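Local coordinates for protein putative dienelactone hydrolase (Klebsiella pneumoniae subsp. pneumoniae MGH 78578, PDB 3F67) that probably hydrolyses ester or lactone bonds, as a member of the dienelactone hydrolase family with an alpha/beta-hydrolase fold, at residues P31-I41 / D113-W124; A133-A144 / I164-L175. All coordinates share one frame; numbering follows the deposited sequence.

Contact 1 (P31-I41 / D113-W124); sequences PLPIVIVVQEI and DAHRLLITGFCW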
loop_
_atom_site.group_PDB
_atom_site.type_symbol
_atom_site.label_atom_id
_atom_site.label_comp_id
_atom_site.label_asym_id
_atom_site.label_seq_id
_atom_site.Cartn_x
_atom_site.Cartn_y
_atom_site.Cartn_z
ATOM N N PRO A 31 -18.612 -5.217 12.611
ATOM C CA PRO A 31 -17.814 -4.676 11.508
ATOM C C PRO A 31 -16.345 -4.535 11.897
ATOM O O PRO A 31 -16.037 -4.083 13.027
ATOM C CB PRO A 31 -18.434 -3.298 11.281
ATOM C CG PRO A 31 -19.868 -3.463 11.756
ATOM C CD PRO A 31 -19.697 -4.298 13.011
ATOM N N LEU A 32 -15.453 -4.871 10.965
ATOM C CA LEU A 32 -14.011 -4.947 11.239
ATOM C C LEU A 32 -13.293 -3.718 10.741
ATOM O O LEU A 32 -13.706 -3.140 9.733
ATOM C CB LEU A 32 -13.415 -6.178 10.516
ATOM C CG LEU A 32 -13.918 -7.527 11.084
ATOM C CD1 LEU A 32 -13.605 -8.595 10.023
ATOM C CD2 LEU A 32 -13.166 -7.777 12.377
ATOM N N PRO A 33 -12.185 -3.338 11.402
ATOM C CA PRO A 33 -11.299 -2.347 10.753
ATOM C C PRO A 33 -10.762 -2.953 9.443
ATOM O O PRO A 33 -10.479 -4.197 9.375
ATOM C CB PRO A 33 -10.150 -2.160 11.786
ATOM C CG PRO A 33 -10.160 -3.474 12.593
ATOM C CD PRO A 33 -11.560 -4.016 12.585
ATOM N N ILE A 34 -10.611 -2.115 8.414
ATOM C CA ILE A 34 -10.247 -2.582 7.077
ATOM C C ILE A 34 -8.824 -2.150 6.786
ATOM O O ILE A 34 -8.507 -0.968 6.974
ATOM C CB ILE A 34 -11.151 -1.884 6.024
ATOM C CG1 ILE A 34 -12.645 -2.191 6.308
ATOM C CG2 ILE A 34 -10.701 -2.228 4.581
ATOM C CD1 ILE A 34 -13.562 -1.131 5.750
ATOM N N VAL A 35 -7.981 -3.074 6.303
ATOM C CA VAL A 35 -6.691 -2.637 5.751
ATOM C C VAL A 35 -6.682 -2.988 4.258
ATOM O O VAL A 35 -6.639 -4.182 3.885
ATOM C CB VAL A 35 -5.460 -3.275 6.469
ATOM C CG1 VAL A 35 -4.139 -2.768 5.813
ATOM C CG2 VAL A 35 -5.489 -2.964 7.968
ATOM N N ILE A 36 -6.683 -1.964 3.418
ATOM C CA ILE A 36 -6.446 -2.221 1.971
ATOM C C ILE A 36 -4.932 -2.446 1.826
ATOM O O ILE A 36 -4.143 -1.683 2.391
ATOM C CB ILE A 36 -6.871 -1.035 1.192
ATOM C CG1 ILE A 36 -8.412 -0.825 1.331
ATOM C CG2 ILE A 36 -6.490 -1.201 -0.310
ATOM C CD1 ILE A 36 -8.879 0.417 0.556
ATOM N N VAL A 37 -4.533 -3.498 1.113
ATOM C CA VAL A 37 -3.116 -3.851 0.993
ATOM C C VAL A 37 -2.743 -3.609 -0.472
ATOM O O VAL A 37 -3.340 -4.237 -1.383
ATOM C CB VAL A 37 -2.896 -5.339 1.327
ATOM C CG1 VAL A 37 -1.418 -5.707 1.090
ATOM C CG2 VAL A 37 -3.242 -5.603 2.826
ATOM N N VAL A 38 -1.780 -2.713 -0.715
ATOM C CA VAL A 38 -1.436 -2.382 -2.115
ATOM C C VAL A 38 -0.167 -3.097 -2.551
ATOM O O VAL A 38 0.908 -2.934 -1.938
ATOM C CB VAL A 38 -1.235 -0.877 -2.353
ATOM C CG1 VAL A 38 -1.213 -0.558 -3.898
ATOM C CG2 VAL A 38 -2.316 -0.044 -1.670
ATOM N N GLN A 39 -0.316 -3.895 -3.617
ATOM C CA GLN A 39 0.759 -4.716 -4.216
ATOM C C GLN A 39 2.032 -3.943 -4.610
ATOM O O GLN A 39 2.007 -2.704 -4.757
ATOM C CB GLN A 39 0.154 -5.276 -5.514
ATOM C CG GLN A 39 -0.290 -4.142 -6.434
ATOM C CD GLN A 39 -0.744 -4.666 -7.797
ATOM O OE1 GLN A 39 -1.875 -5.126 -7.926
ATOM N NE2 GLN A 39 0.151 -4.647 -8.787
ATOM N N GLU A 40 3.139 -4.691 -4.783
ATOM C CA GLU A 40 4.287 -4.220 -5.554
ATOM C C GLU A 40 3.945 -4.360 -7.055
ATOM O O GLU A 40 2.767 -4.618 -7.413
ATOM C CB GLU A 40 5.508 -5.058 -5.200
ATOM C CG GLU A 40 5.729 -5.176 -3.651
ATOM C CD GLU A 40 6.978 -5.999 -3.313
ATOM O OE1 GLU A 40 6.936 -7.245 -3.426
ATOM O OE2 GLU A 40 7.992 -5.415 -2.861
ATOM N N ILE A 41 4.939 -4.200 -7.939
ATOM C CA ILE A 41 4.671 -4.351 -9.380
ATOM C C ILE A 41 4.340 -5.806 -9.801
ATOM O O ILE A 41 3.978 -6.057 -10.955
ATOM C CB ILE A 41 5.845 -3.850 -10.234
ATOM C CG1 ILE A 41 7.138 -4.596 -9.906
ATOM C CG2 ILE A 41 5.986 -2.330 -10.015
ATOM C CD1 ILE A 41 8.302 -4.248 -10.801
ATOM N N ASP A 113 -15.943 -1.979 8.565
ATOM C CA ASP A 113 -16.510 -0.739 9.112
ATOM C C ASP A 113 -15.993 0.454 8.280
ATOM O O ASP A 113 -14.792 0.722 8.242
ATOM C CB ASP A 113 -16.023 -0.598 10.568
ATOM C CG ASP A 113 -16.706 0.549 11.344
ATOM O OD1 ASP A 113 -17.139 1.554 10.719
ATOM O OD2 ASP A 113 -16.792 0.421 12.597
ATOM N N ALA A 114 -16.933 1.148 7.629
ATOM C CA ALA A 114 -16.624 2.333 6.806
ATOM C C ALA A 114 -15.866 3.397 7.573
ATOM O O ALA A 114 -15.107 4.152 6.950
ATOM C CB ALA A 114 -17.873 2.920 6.239
ATOM N N HIS A 115 -16.017 3.418 8.897
ATOM C CA HIS A 115 -15.378 4.432 9.725
ATOM C C HIS A 115 -13.995 4.031 10.217
ATOM O O HIS A 115 -13.391 4.748 11.027
ATOM C CB HIS A 115 -16.291 4.827 10.895
ATOM C CG HIS A 115 -17.567 5.473 10.443
ATOM N ND1 HIS A 115 -17.593 6.671 9.760
ATOM C CD2 HIS A 115 -18.864 5.098 10.595
ATOM C CE1 HIS A 115 -18.852 7.006 9.505
ATOM N NE2 HIS A 115 -19.640 6.069 10.000
ATOM N N ARG A 116 -13.495 2.892 9.725
ATOM C CA ARG A 116 -12.204 2.350 10.215
ATOM C C ARG A 116 -11.372 1.890 9.021
ATOM O O ARG A 116 -10.823 0.769 8.962
ATOM C CB ARG A 116 -12.458 1.192 11.210
ATOM C CG ARG A 116 -13.393 1.615 12.350
ATOM C CD ARG A 116 -13.603 0.461 13.357
ATOM N NE ARG A 116 -12.320 0.111 14.027
ATOM C CZ ARG A 116 -12.170 -0.963 14.808
ATOM N NH1 ARG A 116 -13.194 -1.796 15.013
ATOM N NH2 ARG A 116 -10.979 -1.209 15.398
ATOM N N LEU A 117 -11.210 2.805 8.073
ATOM C CA LEU A 117 -10.452 2.473 6.857
ATOM C C LEU A 117 -8.988 2.810 6.991
ATOM O O LEU A 117 -8.626 3.943 7.324
ATOM C CB LEU A 117 -11.011 3.249 5.648
ATOM C CG LEU A 117 -10.463 2.884 4.257
ATOM C CD1 LEU A 117 -10.844 1.457 3.776
ATOM C CD2 LEU A 117 -10.924 3.981 3.214
ATOM N N LEU A 118 -8.162 1.828 6.646
ATOM C CA LEU A 118 -6.678 1.931 6.783
ATOM C C LEU A 118 -6.059 1.428 5.477
ATOM O O LEU A 118 -6.709 0.684 4.715
ATOM C CB LEU A 118 -6.217 1.050 7.938
ATOM C CG LEU A 118 -6.851 1.344 9.293
ATOM C CD1 LEU A 118 -6.579 0.192 10.253
ATOM C CD2 LEU A 118 -6.345 2.678 9.851
ATOM N N ILE A 119 -4.792 1.774 5.205
ATOM C CA ILE A 119 -4.160 1.240 4.012
ATOM C C ILE A 119 -2.666 1.052 4.264
ATOM O O ILE A 119 -2.033 1.846 4.982
ATOM C CB ILE A 119 -4.399 2.181 2.803
ATOM C CG1 ILE A 119 -3.858 1.583 1.512
ATOM C CG2 ILE A 119 -3.845 3.617 3.072
ATOM C CD1 ILE A 119 -4.343 2.421 0.225
ATOM N N THR A 120 -2.109 0.002 3.684
ATOM C CA THR A 120 -0.653 -0.157 3.669
ATOM C C THR A 120 -0.236 -0.653 2.284
ATOM O O THR A 120 -1.009 -1.334 1.592
ATOM C CB THR A 120 -0.176 -1.110 4.798
ATOM O OG1 THR A 120 1.248 -0.994 4.940
ATOM C CG2 THR A 120 -0.568 -2.601 4.539
ATOM N N GLY A 121 0.973 -0.329 1.882
ATOM C CA GLY A 121 1.383 -0.730 0.525
ATOM C C GLY A 121 2.890 -0.762 0.424
ATOM O O GLY A 121 3.576 -0.111 1.207
ATOM N N PHE A 122 3.395 -1.518 -0.559
ATOM C CA PHE A 122 4.826 -1.838 -0.621
ATOM C C PHE A 122 5.374 -1.470 -1.980
ATOM O O PHE A 122 4.772 -1.812 -2.979
ATOM C CB PHE A 122 5.026 -3.361 -0.391
ATOM C CG PHE A 122 4.468 -3.811 0.924
ATOM C CD1 PHE A 122 5.283 -3.853 2.053
ATOM C CD2 PHE A 122 3.103 -4.129 1.024
ATOM C CE1 PHE A 122 4.726 -4.234 3.341
ATOM C CE2 PHE A 122 2.536 -4.457 2.270
ATOM C CZ PHE A 122 3.352 -4.515 3.414
ATOM N N CYS A 123 6.503 -0.776 -1.979
ATOM C CA CYS A 123 7.228 -0.517 -3.203
ATOM C C CYS A 123 6.379 0.384 -4.117
ATOM O O CYS A 123 6.032 1.504 -3.702
ATOM C CB CYS A 123 7.599 -1.847 -3.850
ATOM S SG CYS A 123 8.747 -1.528 -5.071
ATOM N N TRP A 124 6.011 -0.081 -5.317
ATOM C CA TRP A 124 5.028 0.663 -6.165
ATOM C C TRP A 124 3.795 1.059 -5.318
ATOM O O TRP A 124 3.278 2.208 -5.371
ATOM C CB TRP A 124 4.601 -0.212 -7.366
ATOM C CG TRP A 124 3.578 0.423 -8.253
ATOM C CD1 TRP A 124 3.814 1.264 -9.329
ATOM C CD2 TRP A 124 2.171 0.294 -8.136
ATOM N NE1 TRP A 124 2.603 1.658 -9.903
ATOM C CE2 TRP A 124 1.586 1.046 -9.199
ATOM C CE3 TRP A 124 1.331 -0.456 -7.271
ATOM C CZ2 TRP A 124 0.190 1.116 -9.384
ATOM C CZ3 TRP A 124 -0.072 -0.383 -7.461
ATOM C CH2 TRP A 124 -0.609 0.394 -8.499
HETATM O O HOH W 1 -16.135 -1.581 14.138
HETATM O O HOH W 2 7.345 -2.557 -6.823
#
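I36 accepts the N-H of T120 on its carbonyl and gives its own to L118 O, the middle of a parallel ladder between strands 32-38 and 116-122 in the central sheet of the alpha/beta-hydrolase fold. The ladder runs from I34 N on R116 O to F122 N on V38 O, the last at 3.2 Å; D113 N on L32 O is a separate bond before the corner at A114 and H115. I34, I36, L117 and I119 line one face: L117 CD1 lies 3.8 Å from I34 CG2 and nearly as close to I36 CD1. V38 has CG1 anti to its backbone N (chi1 -167°), which sends that methyl to W124 CZ3 at 3.7 Å and CG2 to I119 CD1. On the other face, V35 CG1 meets T120 CG2. P33 CD lies over one face of the R116 guanidinium, toward its rim, 3.7 Å from NH1; a water accepts from NH1 and donates to P31 O and D113 OD2, while NE salt-bridges Y241 OXT. Helix 93-108 covers I34, I36 and L117, helix 46-57 V35 and V37. G121 and C123 fit a nucleophile elbow, C123 possibly the nucleophile. E40 OE2 stands 3.7 Å from C123 CB; OE1 salt-bridges R219 NH2.

Contact 2 (A133-A144 / I164-L175); sequences AAHNPQLKAAVA and IAVDLNAPVLGL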
loop_
_atom_site.group_PDB
_atom_site.type_symbol
_atom_site.label_atom_id
_atom_site.label_comp_id
_atom_site.label_asym_id
_atom_site.label_seq_id
_atom_site.Cartn_x
_atom_site.Cartn_y
_atom_site.Cartn_z
ATOM N N ALA A 133 -3.630 8.616 0.648
ATOM C CA ALA A 133 -3.810 9.406 1.856
ATOM C C ALA A 133 -4.152 10.883 1.571
ATOM O O ALA A 133 -4.779 11.525 2.408
ATOM C CB ALA A 133 -2.557 9.298 2.807
ATOM N N ALA A 134 -3.809 11.388 0.382
ATOM C CA ALA A 134 -4.228 12.738 -0.028
ATOM C C ALA A 134 -5.495 12.704 -0.890
ATOM O O ALA A 134 -5.958 13.745 -1.385
ATOM C CB ALA A 134 -3.112 13.418 -0.808
ATOM N N HIS A 135 -6.042 11.518 -1.110
ATOM C CA HIS A 135 -7.206 11.389 -2.001
ATOM C C HIS A 135 -8.524 11.169 -1.255
ATOM O O HIS A 135 -9.544 11.789 -1.579
ATOM C CB HIS A 135 -6.938 10.247 -2.986
ATOM C CG HIS A 135 -8.128 9.858 -3.815
ATOM N ND1 HIS A 135 -8.477 10.520 -4.978
ATOM C CD2 HIS A 135 -9.038 8.866 -3.652
ATOM C CE1 HIS A 135 -9.560 9.953 -5.495
ATOM N NE2 HIS A 135 -9.906 8.934 -4.720
ATOM N N ASN A 136 -8.510 10.252 -0.288
ATOM C CA ASN A 136 -9.752 9.817 0.392
ATOM C C ASN A 136 -9.834 10.459 1.765
ATOM O O ASN A 136 -9.112 10.063 2.670
ATOM C CB ASN A 136 -9.843 8.254 0.498
ATOM C CG ASN A 136 -11.166 7.796 1.123
ATOM O OD1 ASN A 136 -11.910 8.630 1.648
ATOM N ND2 ASN A 136 -11.490 6.481 1.024
ATOM N N PRO A 137 -10.742 11.435 1.941
ATOM C CA PRO A 137 -10.781 12.141 3.233
ATOM C C PRO A 137 -11.261 11.248 4.401
ATOM O O PRO A 137 -11.075 11.621 5.567
ATOM C CB PRO A 137 -11.781 13.281 2.995
ATOM C CG PRO A 137 -12.589 12.872 1.876
ATOM C CD PRO A 137 -11.765 11.933 1.009
ATOM N N GLN A 138 -11.877 10.115 4.063
ATOM C CA GLN A 138 -12.413 9.151 5.044
ATOM C C GLN A 138 -11.283 8.281 5.619
ATOM O O GLN A 138 -11.444 7.689 6.677
ATOM C CB GLN A 138 -13.487 8.225 4.418
ATOM C CG GLN A 138 -14.959 8.748 4.264
ATOM C CD GLN A 138 -15.938 7.686 3.664
ATOM O OE1 GLN A 138 -16.413 6.775 4.357
ATOM N NE2 GLN A 138 -16.246 7.822 2.378
ATOM N N LEU A 139 -10.140 8.215 4.931
ATOM C CA LEU A 139 -9.051 7.309 5.343
ATOM C C LEU A 139 -8.574 7.689 6.756
ATOM O O LEU A 139 -8.395 8.864 7.044
ATOM C CB LEU A 139 -7.903 7.381 4.328
ATOM C CG LEU A 139 -6.727 6.442 4.687
ATOM C CD1 LEU A 139 -7.084 4.981 4.407
ATOM C CD2 LEU A 139 -5.507 6.925 3.825
ATOM N N LYS A 140 -8.381 6.711 7.647
ATOM C CA LYS A 140 -7.966 7.025 9.017
ATOM C C LYS A 140 -6.455 7.031 9.218
ATOM O O LYS A 140 -5.954 7.820 10.024
ATOM C CB LYS A 140 -8.577 6.019 10.001
ATOM C CG LYS A 140 -10.118 6.157 10.070
ATOM C CD LYS A 140 -10.490 7.549 10.625
ATOM C CE LYS A 140 -11.978 7.637 10.954
ATOM N NZ LYS A 140 -12.794 7.704 9.714
ATOM N N ALA A 141 -5.740 6.162 8.509
ATOM C CA ALA A 141 -4.283 6.148 8.621
ATOM C C ALA A 141 -3.673 5.318 7.514
ATOM O O ALA A 141 -4.385 4.522 6.849
ATOM C CB ALA A 141 -3.858 5.577 10.004
ATOM N N ALA A 142 -2.362 5.520 7.304
ATOM C CA ALA A 142 -1.678 4.863 6.171
ATOM C C ALA A 142 -0.246 4.535 6.573
ATOM O O ALA A 142 0.383 5.277 7.337
ATOM C CB ALA A 142 -1.644 5.789 4.917
ATOM N N VAL A 143 0.243 3.402 6.085
ATOM C CA VAL A 143 1.654 2.990 6.270
ATOM C C VAL A 143 2.241 2.647 4.905
ATOM O O VAL A 143 1.806 1.675 4.258
ATOM C CB VAL A 143 1.788 1.789 7.261
ATOM C CG1 VAL A 143 3.299 1.367 7.413
ATOM C CG2 VAL A 143 1.215 2.242 8.666
ATOM N N ALA A 144 3.242 3.441 4.481
ATOM C CA ALA A 144 3.831 3.299 3.125
ATOM C C ALA A 144 5.209 2.672 3.318
ATOM O O ALA A 144 6.055 3.216 4.068
ATOM C CB ALA A 144 3.957 4.671 2.501
ATOM N N ILE A 164 1.920 16.101 -3.027
ATOM C CA ILE A 164 0.605 15.978 -2.388
ATOM C C ILE A 164 0.661 16.050 -0.895
ATOM O O ILE A 164 -0.370 15.992 -0.244
ATOM C CB ILE A 164 -0.177 14.719 -2.872
ATOM C CG1 ILE A 164 0.640 13.421 -2.766
ATOM C CG2 ILE A 164 -0.523 14.916 -4.325
ATOM C CD1 ILE A 164 0.852 12.884 -1.355
ATOM N N ALA A 165 1.874 16.226 -0.348
ATOM C CA ALA A 165 2.038 16.316 1.099
ATOM C C ALA A 165 1.055 17.371 1.629
ATOM O O ALA A 165 0.405 17.243 2.668
ATOM C CB ALA A 165 3.520 16.662 1.466
ATOM N N VAL A 166 0.914 18.432 0.851
ATOM C CA VAL A 166 0.003 19.473 1.171
ATOM C C VAL A 166 -1.482 19.073 1.353
ATOM O O VAL A 166 -2.209 19.742 2.082
ATOM C CB VAL A 166 0.170 20.650 0.112
ATOM C CG1 VAL A 166 0.108 20.116 -1.334
ATOM C CG2 VAL A 166 -0.834 21.755 0.382
ATOM N N ASP A 167 -1.916 17.977 0.714
ATOM C CA ASP A 167 -3.336 17.535 0.671
ATOM C C ASP A 167 -3.572 16.272 1.542
ATOM O O ASP A 167 -4.666 15.739 1.586
ATOM C CB ASP A 167 -3.755 17.207 -0.781
ATOM C CG ASP A 167 -3.773 18.438 -1.685
ATOM O OD1 ASP A 167 -4.013 19.556 -1.197
ATOM O OD2 ASP A 167 -3.541 18.286 -2.890
ATOM N N LEU A 168 -2.544 15.832 2.258
ATOM C CA LEU A 168 -2.696 14.652 3.138
ATOM C C LEU A 168 -3.848 14.797 4.165
ATOM O O LEU A 168 -3.993 15.851 4.827
ATOM C CB LEU A 168 -1.361 14.322 3.821
ATOM C CG LEU A 168 -0.299 13.733 2.907
ATOM C CD1 LEU A 168 1.070 13.741 3.623
ATOM C CD2 LEU A 168 -0.678 12.283 2.348
ATOM N N ASN A 169 -4.659 13.738 4.257
ATOM C CA ASN A 169 -5.913 13.705 5.034
ATOM C C ASN A 169 -5.777 12.888 6.316
ATOM O O ASN A 169 -6.607 13.017 7.213
ATOM C CB ASN A 169 -7.055 13.061 4.222
ATOM C CG ASN A 169 -7.397 13.834 2.958
ATOM O OD1 ASN A 169 -7.436 13.276 1.857
ATOM N ND2 ASN A 169 -7.655 15.112 3.112
ATOM N N ALA A 170 -4.757 12.026 6.356
ATOM C CA ALA A 170 -4.599 10.966 7.365
ATOM C C ALA A 170 -3.131 10.873 7.751
ATOM O O ALA A 170 -2.252 11.185 6.915
ATOM C CB ALA A 170 -5.010 9.602 6.757
ATOM N N PRO A 171 -2.834 10.452 9.013
ATOM C CA PRO A 171 -1.442 10.251 9.432
ATOM C C PRO A 171 -0.768 9.145 8.626
ATOM O O PRO A 171 -1.350 8.044 8.500
ATOM C CB PRO A 171 -1.565 9.806 10.918
ATOM C CG PRO A 171 -2.915 10.251 11.321
ATOM C CD PRO A 171 -3.786 10.196 10.116
ATOM N N VAL A 172 0.424 9.436 8.085
ATOM C CA VAL A 172 1.132 8.452 7.263
ATOM C C VAL A 172 2.451 8.149 7.901
ATOM O O VAL A 172 3.210 9.060 8.224
ATOM C CB VAL A 172 1.433 8.976 5.837
ATOM C CG1 VAL A 172 2.057 7.867 5.044
ATOM C CG2 VAL A 172 0.134 9.450 5.134
ATOM N N LEU A 173 2.717 6.864 8.092
ATOM C CA LEU A 173 4.044 6.395 8.572
ATOM C C LEU A 173 4.768 5.827 7.351
ATOM O O LEU A 173 4.204 4.959 6.644
ATOM C CB LEU A 173 3.837 5.231 9.557
ATOM C CG LEU A 173 5.068 4.411 9.900
ATOM C CD1 LEU A 173 6.207 5.274 10.581
ATOM C CD2 LEU A 173 4.640 3.314 10.915
ATOM N N GLY A 174 6.000 6.266 7.093
ATOM C CA GLY A 174 6.779 5.648 6.004
ATOM C C GLY A 174 7.862 4.759 6.596
ATOM O O GLY A 174 8.492 5.111 7.591
ATOM N N LEU A 175 8.082 3.597 5.994
ATOM C CA LEU A 175 9.139 2.673 6.472
ATOM C C LEU A 175 10.122 2.505 5.311
ATOM O O LEU A 175 9.778 1.918 4.281
ATOM C CB LEU A 175 8.476 1.319 6.857
ATOM C CG LEU A 175 7.455 1.462 8.009
ATOM C CD1 LEU A 175 6.651 0.144 8.177
ATOM C CD2 LEU A 175 8.171 1.849 9.378
#
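Four backbone hydrogen bonds join strands 141-144 and 172-175 in parallel: A142 N to P171 O, L173 N to A142 O, A144 N to L173 O and L175 N to A144 O, the last at 2.8 Å. A fifth lies outside the ladder, where N169 N reaches A133 O at 2.9 Å, tying the approach to strand 172-175 to the chain at A133. An Asx turn shapes the loop leading to strand 141-145, with N136 OD1 taking the N-H of Q138 from above its carbonyl plane. Much of the packing around these bonds is apolar. A133 CB touches both L168 CD2 and V172 CG2, each at 3.6 Å, and A134 CB rests on I164 CB at 3.8 Å. Carbonyl oxygens take part too: D167 O touches A134 CB, L139 O meets A170 CB, and K140 O lies 3.2 Å from P171 CD. With chi1 at 179°, V143 turns CG1 onward to L175 CD1 at 3.6 Å, while CG2 lies alongside L173 CB. W237 of helix 224-238 covers V143 and L173. Its NE1 joins A142 N in gripping P171 O, so main-chain bonds set the register of this beta-alpha-beta unit while small methyls let its parts approach closely.

Contacts 1 and 2 are successive parts of one sheet, their centres about 12 Å apart: strand 116-122 of contact 1 is the neighbour of strand 141-145 of contact 2. K140 N approaches L117 O at 2.8 Å, a probable hydrogen bond near the start of the two strands. Farther along, T120 OG1 probably hydrogen-bonds to V143 O, also at 2.8 Å, so a side chain reinforces the joint between main chains. L117 CD2 packs on N136 ND2 at 3.4 Å. Contact 1 carries C123, the possible nucleophile of a Cys-His-Asp triad with H212 and D180; in contact 2, the A144 side chain lies near the presumed elbow without touching it.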